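Side-chain contacts in aminotransferase, class I (Staphylococcus aureus, PDB 2O1B), which probably catalyses the pyridoxal-5'-phosphate-dependent transfer of an amino group between an amino acid such as aspartate and a 2-oxo acid: residues N120-V125 / V218-Y223; T144-G149 / L184-Y189. All coordinates share one frame; numbering follows the deposited sequence.

Contact 1 (N120-V125 / V218-Y223). With PLP (pyridoxal-5'-phosphate), chain B.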
ATOM      1  N   ASN A 120       4.225  -5.570  -0.983  1.00 26.49           N
ATOM      2  CA  ASN A 120       4.401  -4.203  -0.505  1.00 27.00           C
ATOM      3  C   ASN A 120       5.515  -4.068   0.538  1.00 27.02           C
ATOM      4  O   ASN A 120       6.303  -3.106   0.489  1.00 27.29           O
ATOM      5  CB  ASN A 120       3.079  -3.669   0.057  1.00 27.17           C
ATOM      6  CG  ASN A 120       3.095  -2.172   0.270  1.00 28.50           C
ATOM      7  OD1 ASN A 120       3.125  -1.385  -0.691  1.00 29.79           O
ATOM      8  ND2 ASN A 120       3.071  -1.760   1.533  1.00 28.33           N
ATOM      9  N   GLY A 121       5.576  -5.014   1.478  1.00 26.13           N
ATOM     10  CA  GLY A 121       6.602  -4.990   2.525  1.00 26.31           C
ATOM     11  C   GLY A 121       7.977  -5.400   2.030  1.00 25.72           C
ATOM     12  O   GLY A 121       8.989  -4.775   2.383  1.00 27.07           O
ATOM     13  N   LEU A 122       8.018  -6.443   1.200  1.00 25.19           N
ATOM     14  CA  LEU A 122       9.265  -6.898   0.587  1.00 24.67           C
ATOM     15  C   LEU A 122       9.916  -5.801  -0.223  1.00 24.66           C
ATOM     16  O   LEU A 122      11.122  -5.606  -0.124  1.00 24.43           O
ATOM     17  CB  LEU A 122       9.046  -8.140  -0.292  1.00 24.58           C
ATOM     18  CG  LEU A 122       8.729  -9.449   0.448  1.00 23.84           C
ATOM     19  CD1 LEU A 122       7.969 -10.416  -0.445  1.00 24.06           C
ATOM     20  CD2 LEU A 122       9.994 -10.100   0.999  1.00 21.45           C
ATOM     21  N   VAL A 123       9.134  -5.083  -1.030  1.00 25.03           N
ATOM     22  CA  VAL A 123       9.738  -4.020  -1.860  1.00 24.87           C
ATOM     23  C   VAL A 123      10.081  -2.759  -1.034  1.00 24.52           C
ATOM     24  O   VAL A 123      10.896  -1.939  -1.456  1.00 24.90           O
ATOM     25  CB  VAL A 123       8.931  -3.693  -3.180  1.00 25.77           C
ATOM     26  CG1 VAL A 123       8.604  -4.960  -3.989  1.00 24.30           C
ATOM     27  CG2 VAL A 123       7.685  -2.950  -2.889  1.00 27.16           C
ATOM     28  N   ALA A 124       9.486  -2.629   0.154  1.00 24.01           N
ATOM     29  CA  ALA A 124       9.749  -1.491   1.052  1.00 23.38           C
ATOM     30  C   ALA A 124      11.061  -1.610   1.836  1.00 23.32           C
ATOM     31  O   ALA A 124      11.710  -0.589   2.125  1.00 23.52           O
ATOM     32  CB  ALA A 124       8.564  -1.267   2.003  1.00 23.76           C
ATOM     33  N   VAL A 125      11.472  -2.846   2.139  1.00 22.99           N
ATOM     34  CA  VAL A 125      12.613  -3.100   3.027  1.00 22.63           C
ATOM     35  C   VAL A 125      13.863  -2.290   2.679  1.00 22.57           C
ATOM     36  O   VAL A 125      14.450  -1.688   3.571  1.00 23.17           O
ATOM     37  CB  VAL A 125      12.996  -4.623   3.168  1.00 22.45           C
ATOM     38  CG1 VAL A 125      14.256  -4.770   4.006  1.00 23.14           C
ATOM     39  CG2 VAL A 125      11.870  -5.434   3.818  1.00 22.11           C
ATOM     40  N   VAL A 218      16.530 -10.679   4.782  1.00 25.12           N
ATOM     41  CA  VAL A 218      15.082 -10.731   4.674  1.00 25.44           C
ATOM     42  C   VAL A 218      14.762 -12.086   4.101  1.00 25.78           C
ATOM     43  O   VAL A 218      15.164 -12.390   2.986  1.00 26.62           O
ATOM     44  CB  VAL A 218      14.518  -9.670   3.705  1.00 25.52           C
ATOM     45  CG1 VAL A 218      12.988  -9.802   3.601  1.00 25.80           C
ATOM     46  CG2 VAL A 218      14.897  -8.290   4.165  1.00 26.88           C
ATOM     47  N   HIS A 219      14.046 -12.903   4.861  1.00 25.22           N
ATOM     48  CA  HIS A 219      13.625 -14.196   4.348  1.00 25.16           C
ATOM     49  C   HIS A 219      12.161 -14.146   3.929  1.00 24.64           C
ATOM     50  O   HIS A 219      11.297 -13.839   4.744  1.00 24.28           O
ATOM     51  CB  HIS A 219      13.878 -15.327   5.362  1.00 25.18           C
ATOM     52  CG  HIS A 219      13.402 -16.667   4.886  1.00 25.58           C
ATOM     53  ND1 HIS A 219      13.802 -17.211   3.683  1.00 26.05           N
ATOM     54  CD2 HIS A 219      12.538 -17.554   5.432  1.00 25.51           C
ATOM     55  CE1 HIS A 219      13.202 -18.376   3.511  1.00 25.83           C
ATOM     56  NE2 HIS A 219      12.430 -18.608   4.556  1.00 25.62           N
ATOM     57  N   ASP A 220      11.912 -14.438   2.649  1.00 24.53           N
ATOM     58  CA  ASP A 220      10.578 -14.407   2.032  1.00 23.98           C
ATOM     59  C   ASP A 220       9.938 -15.790   2.137  1.00 23.90           C
ATOM     60  O   ASP A 220      10.270 -16.711   1.387  1.00 24.01           O
ATOM     61  CB  ASP A 220      10.723 -13.978   0.568  1.00 24.39           C
ATOM     62  CG  ASP A 220       9.398 -13.800  -0.164  1.00 24.48           C
ATOM     63  OD1 ASP A 220       9.449 -13.301  -1.330  1.00 24.40           O
ATOM     64  OD2 ASP A 220       8.321 -14.141   0.393  1.00 25.42           O
ATOM     65  N   PHE A 221       9.007 -15.919   3.072  1.00 24.03           N
ATOM     66  CA  PHE A 221       8.440 -17.206   3.488  1.00 23.59           C
ATOM     67  C   PHE A 221       7.036 -17.423   2.914  1.00 23.74           C
ATOM     68  O   PHE A 221       6.200 -18.110   3.518  1.00 23.00           O
ATOM     69  CB  PHE A 221       8.380 -17.213   5.017  1.00 23.47           C
ATOM     70  CG  PHE A 221       8.534 -18.575   5.658  1.00 23.84           C
ATOM     71  CD1 PHE A 221       9.126 -19.634   4.990  1.00 25.38           C
ATOM     72  CD2 PHE A 221       8.091 -18.771   6.964  1.00 24.62           C
ATOM     73  CE1 PHE A 221       9.269 -20.877   5.608  1.00 23.90           C
ATOM     74  CE2 PHE A 221       8.224 -20.008   7.593  1.00 26.22           C
ATOM     75  CZ  PHE A 221       8.819 -21.063   6.907  1.00 24.97           C
ATOM     76  N   ALA A 222       6.790 -16.839   1.741  1.00 24.30           N
ATOM     77  CA  ALA A 222       5.496 -16.947   1.036  1.00 24.14           C
ATOM     78  C   ALA A 222       4.973 -18.371   0.899  1.00 24.76           C
ATOM     79  O   ALA A 222       3.748 -18.598   0.944  1.00 25.00           O
ATOM     80  CB  ALA A 222       5.599 -16.305  -0.331  1.00 24.58           C
ATOM     81  N   TYR A 223       5.892 -19.329   0.728  1.00 25.00           N
ATOM     82  CA  TYR A 223       5.521 -20.737   0.561  1.00 24.99           C
ATOM     83  C   TYR A 223       5.807 -21.598   1.777  1.00 24.31           C
ATOM     84  O   TYR A 223       5.945 -22.812   1.662  1.00 24.57           O
ATOM     85  CB  TYR A 223       6.148 -21.322  -0.709  1.00 25.42           C
ATOM     86  CG  TYR A 223       5.498 -20.762  -1.951  1.00 26.17           C
ATOM     87  CD1 TYR A 223       6.173 -19.855  -2.764  1.00 25.90           C
ATOM     88  CD2 TYR A 223       4.183 -21.104  -2.282  1.00 26.61           C
ATOM     89  CE1 TYR A 223       5.563 -19.325  -3.896  1.00 27.12           C
ATOM     90  CE2 TYR A 223       3.569 -20.584  -3.410  1.00 26.89           C
ATOM     91  CZ  TYR A 223       4.261 -19.697  -4.208  1.00 26.08           C
ATOM     92  OH  TYR A 223       3.646 -19.179  -5.328  1.00 27.90           O
TER
HETATM   93  N1  PLP B 400       7.255 -13.681  -2.536  1.00 16.80           N
HETATM   94  C2  PLP B 400       7.125 -14.872  -3.227  1.00 18.21           C
HETATM   95  C2A PLP B 400       8.297 -15.811  -3.303  1.00 17.70           C
HETATM   96  C3  PLP B 400       5.892 -15.180  -3.805  1.00 17.69           C
HETATM   97  O3  PLP B 400       5.712 -16.345  -4.494  1.00 20.28           O
HETATM   98  C4  PLP B 400       4.816 -14.289  -3.689  1.00 18.49           C
HETATM   99  C4A PLP B 400       3.433 -14.856  -3.811  1.00 17.73           C
HETATM  100  C5  PLP B 400       4.969 -13.082  -3.002  1.00 18.05           C
HETATM  101  C6  PLP B 400       6.204 -12.783  -2.426  1.00 18.26           C
HETATM  102  C5A PLP B 400       3.827 -12.081  -2.885  1.00 19.43           C
HETATM  103  O4P PLP B 400       2.829 -12.495  -1.970  1.00 21.63           O
HETATM  104  P   PLP B 400       1.619 -11.505  -1.564  1.00 20.36           P
HETATM  105  O1P PLP B 400       0.335 -11.995  -2.214  1.00 18.00           O
HETATM  106  O2P PLP B 400       1.983 -10.129  -2.052  1.00 18.93           O
HETATM  107  O3P PLP B 400       1.488 -11.554  -0.068  1.00 19.72           O
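L122 presses a methyl group against the carboxylate of D220: its CD1 lies 3.4 Å from D220 OD1, and the same methyl reaches the cofactor at PLP C6, 3.6 Å away. An apolar branch and an acid thus share one corner of the cofactor pocket in the large domain of a fold type I aminotransferase. Helix 118-129 covers this part of the central mixed sheet, with segment 120-125 running nearly antiparallel to strand 216-220 (156° between the short axes, 10.4 Å at closest approach). The case illustrates how a helix-on-sheet interface can pass without a break into a ligand site.

D220 reaches the pyridine nitrogen because its CG points away from the backbone N (chi1 -176°), leaving D220 OD1 2.5 Å from PLP N1; an aspartate facing the pyridine nitrogen is a familiar feature of fold type I enzymes. The L122 side chain lies roughly perpendicular to that of D220, its second methyl, CD2, lying against the CB and CG of the acid. D220 OD1 is also hydrogen-bonded to Y146 OH, while D220 OD2 receives a weak bond from A222 N, at 3.4 Å and 149°. Y146, with a weaker contribution from A222 N, would limit rotation of the carboxylate that faces PLP N1. Just beyond, A222 sets CB 3.6 Å from PLP C2, and the Y223 ring approaches the cofactor obliquely with CE1 near O3; its hydroxyl is hydrogen-bonded to Y338 and K253.

Away from the cofactor the interface is purely aliphatic. V218, two residues before D220 on the strand, directs its branches at L122 and V125. V218 CG1 lies 4.0 Å from L122 CD2, and where the two valines pass antiparallel, side by side, V125 CG1 comes within 3.6 Å of V218 CG2.

Contact 2 (T144-G149 / L184-Y189)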
ATOM      1  N   THR A 144      11.012 -12.253  -8.644  1.00 26.97           N
ATOM      2  CA  THR A 144      11.091 -11.146  -9.598  1.00 27.94           C
ATOM      3  C   THR A 144      10.986  -9.753  -8.965  1.00 27.55           C
ATOM      4  O   THR A 144      11.564  -8.792  -9.465  1.00 27.77           O
ATOM      5  CB  THR A 144       9.956 -11.265 -10.644  1.00 27.88           C
ATOM      6  OG1 THR A 144       8.714 -11.517  -9.966  1.00 29.95           O
ATOM      7  CG2 THR A 144      10.241 -12.405 -11.604  1.00 29.22           C
ATOM      8  N   ASP A 145      10.235  -9.650  -7.873  1.00 27.42           N
ATOM      9  CA  ASP A 145       9.827  -8.343  -7.345  1.00 27.00           C
ATOM     10  C   ASP A 145      10.845  -7.589  -6.469  1.00 26.12           C
ATOM     11  O   ASP A 145      10.707  -6.384  -6.257  1.00 25.78           O
ATOM     12  CB  ASP A 145       8.476  -8.470  -6.632  1.00 27.41           C
ATOM     13  CG  ASP A 145       7.353  -8.827  -7.584  1.00 28.01           C
ATOM     14  OD1 ASP A 145       7.590  -8.813  -8.809  1.00 30.23           O
ATOM     15  OD2 ASP A 145       6.230  -9.125  -7.124  1.00 30.09           O
ATOM     16  N   TYR A 146      11.879  -8.281  -5.995  1.00 25.03           N
ATOM     17  CA  TYR A 146      12.849  -7.663  -5.085  1.00 23.95           C
ATOM     18  C   TYR A 146      13.608  -6.528  -5.756  1.00 23.92           C
ATOM     19  O   TYR A 146      13.855  -5.507  -5.135  1.00 24.09           O
ATOM     20  CB  TYR A 146      13.866  -8.673  -4.550  1.00 23.53           C
ATOM     21  CG  TYR A 146      13.282  -9.933  -3.956  1.00 22.78           C
ATOM     22  CD1 TYR A 146      12.043  -9.916  -3.294  1.00 21.99           C
ATOM     23  CD2 TYR A 146      13.982 -11.131  -4.026  1.00 22.22           C
ATOM     24  CE1 TYR A 146      11.498 -11.092  -2.738  1.00 24.38           C
ATOM     25  CE2 TYR A 146      13.465 -12.300  -3.472  1.00 24.59           C
ATOM     26  CZ  TYR A 146      12.225 -12.277  -2.839  1.00 23.49           C
ATOM     27  OH  TYR A 146      11.737 -13.436  -2.301  1.00 23.01           O
ATOM     28  N   LEU A 147      13.947  -6.711  -7.027  1.00 23.54           N
ATOM     29  CA  LEU A 147      14.830  -5.792  -7.751  1.00 23.93           C
ATOM     30  C   LEU A 147      14.299  -4.361  -7.681  1.00 23.24           C
ATOM     31  O   LEU A 147      15.066  -3.418  -7.477  1.00 23.15           O
ATOM     32  CB  LEU A 147      14.965  -6.230  -9.215  1.00 23.74           C
ATOM     33  CG  LEU A 147      16.198  -5.960 -10.086  1.00 25.18           C
ATOM     34  CD1 LEU A 147      15.802  -5.882 -11.553  1.00 24.57           C
ATOM     35  CD2 LEU A 147      17.003  -4.746  -9.693  1.00 25.72           C
ATOM     36  N   ALA A 148      12.992  -4.210  -7.872  1.00 23.02           N
ATOM     37  CA  ALA A 148      12.338  -2.906  -7.829  1.00 23.26           C
ATOM     38  C   ALA A 148      12.589  -2.179  -6.504  1.00 23.17           C
ATOM     39  O   ALA A 148      12.926  -0.985  -6.500  1.00 22.53           O
ATOM     40  CB  ALA A 148      10.829  -3.053  -8.076  1.00 23.63           C
ATOM     41  N   GLY A 149      12.412  -2.903  -5.396  1.00 22.93           N
ATOM     42  CA  GLY A 149      12.676  -2.375  -4.051  1.00 23.02           C
ATOM     43  C   GLY A 149      14.093  -1.839  -3.905  1.00 22.93           C
ATOM     44  O   GLY A 149      14.299  -0.705  -3.454  1.00 22.81           O
ATOM     45  N   LEU A 184      22.181  -5.862   2.681  1.00 22.66           N
ATOM     46  CA  LEU A 184      20.943  -6.621   2.699  1.00 22.57           C
ATOM     47  C   LEU A 184      21.016  -7.828   1.764  1.00 22.61           C
ATOM     48  O   LEU A 184      21.625  -7.762   0.685  1.00 22.24           O
ATOM     49  CB  LEU A 184      19.760  -5.720   2.321  1.00 22.13           C
ATOM     50  CG  LEU A 184      18.331  -6.254   2.468  1.00 22.72           C
ATOM     51  CD1 LEU A 184      17.957  -6.509   3.930  1.00 22.04           C
ATOM     52  CD2 LEU A 184      17.373  -5.265   1.855  1.00 22.25           C
ATOM     53  N   ILE A 185      20.391  -8.920   2.202  1.00 22.28           N
ATOM     54  CA  ILE A 185      20.303 -10.164   1.446  1.00 22.63           C
ATOM     55  C   ILE A 185      18.881 -10.713   1.484  1.00 22.51           C
ATOM     56  O   ILE A 185      18.307 -10.894   2.553  1.00 22.50           O
ATOM     57  CB  ILE A 185      21.255 -11.236   2.017  1.00 22.75           C
ATOM     58  CG1 ILE A 185      22.699 -10.724   2.002  1.00 22.56           C
ATOM     59  CG2 ILE A 185      21.142 -12.547   1.228  1.00 23.52           C
ATOM     60  CD1 ILE A 185      23.689 -11.697   2.569  1.00 23.89           C
ATOM     61  N   TYR A 186      18.315 -10.980   0.314  1.00 22.55           N
ATOM     62  CA  TYR A 186      17.044 -11.698   0.259  1.00 22.70           C
ATOM     63  C   TYR A 186      17.289 -13.185   0.143  1.00 22.36           C
ATOM     64  O   TYR A 186      18.164 -13.630  -0.615  1.00 22.50           O
ATOM     65  CB  TYR A 186      16.193 -11.235  -0.915  1.00 22.23           C
ATOM     66  CG  TYR A 186      15.544  -9.907  -0.703  1.00 23.79           C
ATOM     67  CD1 TYR A 186      16.287  -8.737  -0.726  1.00 22.94           C
ATOM     68  CD2 TYR A 186      14.171  -9.811  -0.480  1.00 22.84           C
ATOM     69  CE1 TYR A 186      15.688  -7.502  -0.532  1.00 24.46           C
ATOM     70  CE2 TYR A 186      13.564  -8.576  -0.297  1.00 22.99           C
ATOM     71  CZ  TYR A 186      14.327  -7.429  -0.321  1.00 23.72           C
ATOM     72  OH  TYR A 186      13.724  -6.195  -0.140  1.00 23.38           O
ATOM     73  N   LEU A 187      16.512 -13.949   0.903  1.00 22.02           N
ATOM     74  CA  LEU A 187      16.512 -15.393   0.786  1.00 21.83           C
ATOM     75  C   LEU A 187      15.061 -15.813   0.656  1.00 21.76           C
ATOM     76  O   LEU A 187      14.178 -15.126   1.152  1.00 21.31           O
ATOM     77  CB  LEU A 187      17.173 -16.047   2.007  1.00 22.11           C
ATOM     78  CG  LEU A 187      18.693 -15.815   2.155  1.00 22.94           C
ATOM     79  CD1 LEU A 187      19.238 -16.439   3.419  1.00 22.46           C
ATOM     80  CD2 LEU A 187      19.470 -16.325   0.925  1.00 23.91           C
ATOM     81  N   THR A 188      14.830 -16.927  -0.027  1.00 21.62           N
ATOM     82  CA  THR A 188      13.482 -17.401  -0.327  1.00 22.44           C
ATOM     83  C   THR A 188      13.487 -18.922  -0.348  1.00 22.56           C
ATOM     84  O   THR A 188      13.974 -19.523  -1.306  1.00 22.54           O
ATOM     85  CB  THR A 188      13.020 -16.907  -1.728  1.00 22.44           C
ATOM     86  OG1 THR A 188      13.481 -15.566  -1.961  1.00 22.62           O
ATOM     87  CG2 THR A 188      11.508 -16.971  -1.861  1.00 22.19           C
ATOM     88  N   TYR A 189      12.968 -19.528   0.719  1.00 22.64           N
ATOM     89  CA  TYR A 189      12.802 -20.971   0.840  1.00 22.81           C
ATOM     90  C   TYR A 189      11.455 -21.296   1.490  1.00 23.19           C
ATOM     91  O   TYR A 189      11.201 -20.911   2.630  1.00 23.81           O
ATOM     92  CB  TYR A 189      13.971 -21.624   1.602  1.00 22.66           C
ATOM     93  CG  TYR A 189      15.274 -21.406   0.872  1.00 22.59           C
ATOM     94  CD1 TYR A 189      16.127 -20.365   1.227  1.00 22.62           C
ATOM     95  CD2 TYR A 189      15.613 -22.197  -0.230  1.00 22.74           C
ATOM     96  CE1 TYR A 189      17.318 -20.137   0.525  1.00 22.53           C
ATOM     97  CE2 TYR A 189      16.775 -21.972  -0.943  1.00 21.99           C
ATOM     98  CZ  TYR A 189      17.627 -20.948  -0.559  1.00 22.35           C
ATOM     99  OH  TYR A 189      18.778 -20.742  -1.267  1.00 23.35           O
TER
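Y146 and Y186 lay their rings on each other in an offset stack, with centroids 4.4 Å apart and planes inclined by 25°. The overlap is displaced: CD2 of Y186 stands over the centre of the Y146 ring, and its shortest approach is 3.5 Å, to Y146 CD1. In return, Y146 CB sits almost exactly over the middle of the Y186 ring, 4.2 Å from the centroid and 8° off the normal, a CH-pi contact over the face. A second, off-centre CH-pi contact runs from Y186 CB to the Y146 ring. Each tyrosine therefore uses both its ring and the root of its side chain, a compact example of how two aromatic residues can fill the space between a helix and a sheet.

Y146, with the most surface buried here, turns its CG to the side of the backbone N (chi1 -51°), which carries the ring from the helix side onto strand 182-187. Its phenol then reaches past Y186 to T188, whose side chain comes from the opposite direction and places OG1 near the plane of the Y146 ring, at its edge. The two hydroxyls are hydrogen-bonded, Y146 OH to T188 OG1 at 2.8 Å. The same phenol oxygen is also bonded to D220, while Y186 OH is bonded to the backbone oxygen of L122, so both buried phenols have polar partners.

T188 itself touches the cofactor, so it lines the pocket as well as bonding to Y146. Y146 is the second-shell residue: in the cofactor site of this fold type I enzyme, the aspartate at the pyridine nitrogen is backed, as is common, by a polar neighbour.

After the N-terminal helices and strand 112-115 the chain enters helix 118-129, where contact 1 begins, then passes through strand 135-140 to helix 146-152, where contact 2 begins. After strand 156-161 and helix 176-181 it returns as strand 182-187, and the meeting of 144-149 with 184-189 closes the inner loop. Helix 200-210 leads on to strand 216-220, which reaches back to helix 118-129 and closes the outer loop at contact 1; contact 2 is thus nested within contact 1. The strands of the two contacts are parallel neighbours in the mixed sheet. With centres about 7 Å apart, the contacts join two helices to that sheet beside the cofactor.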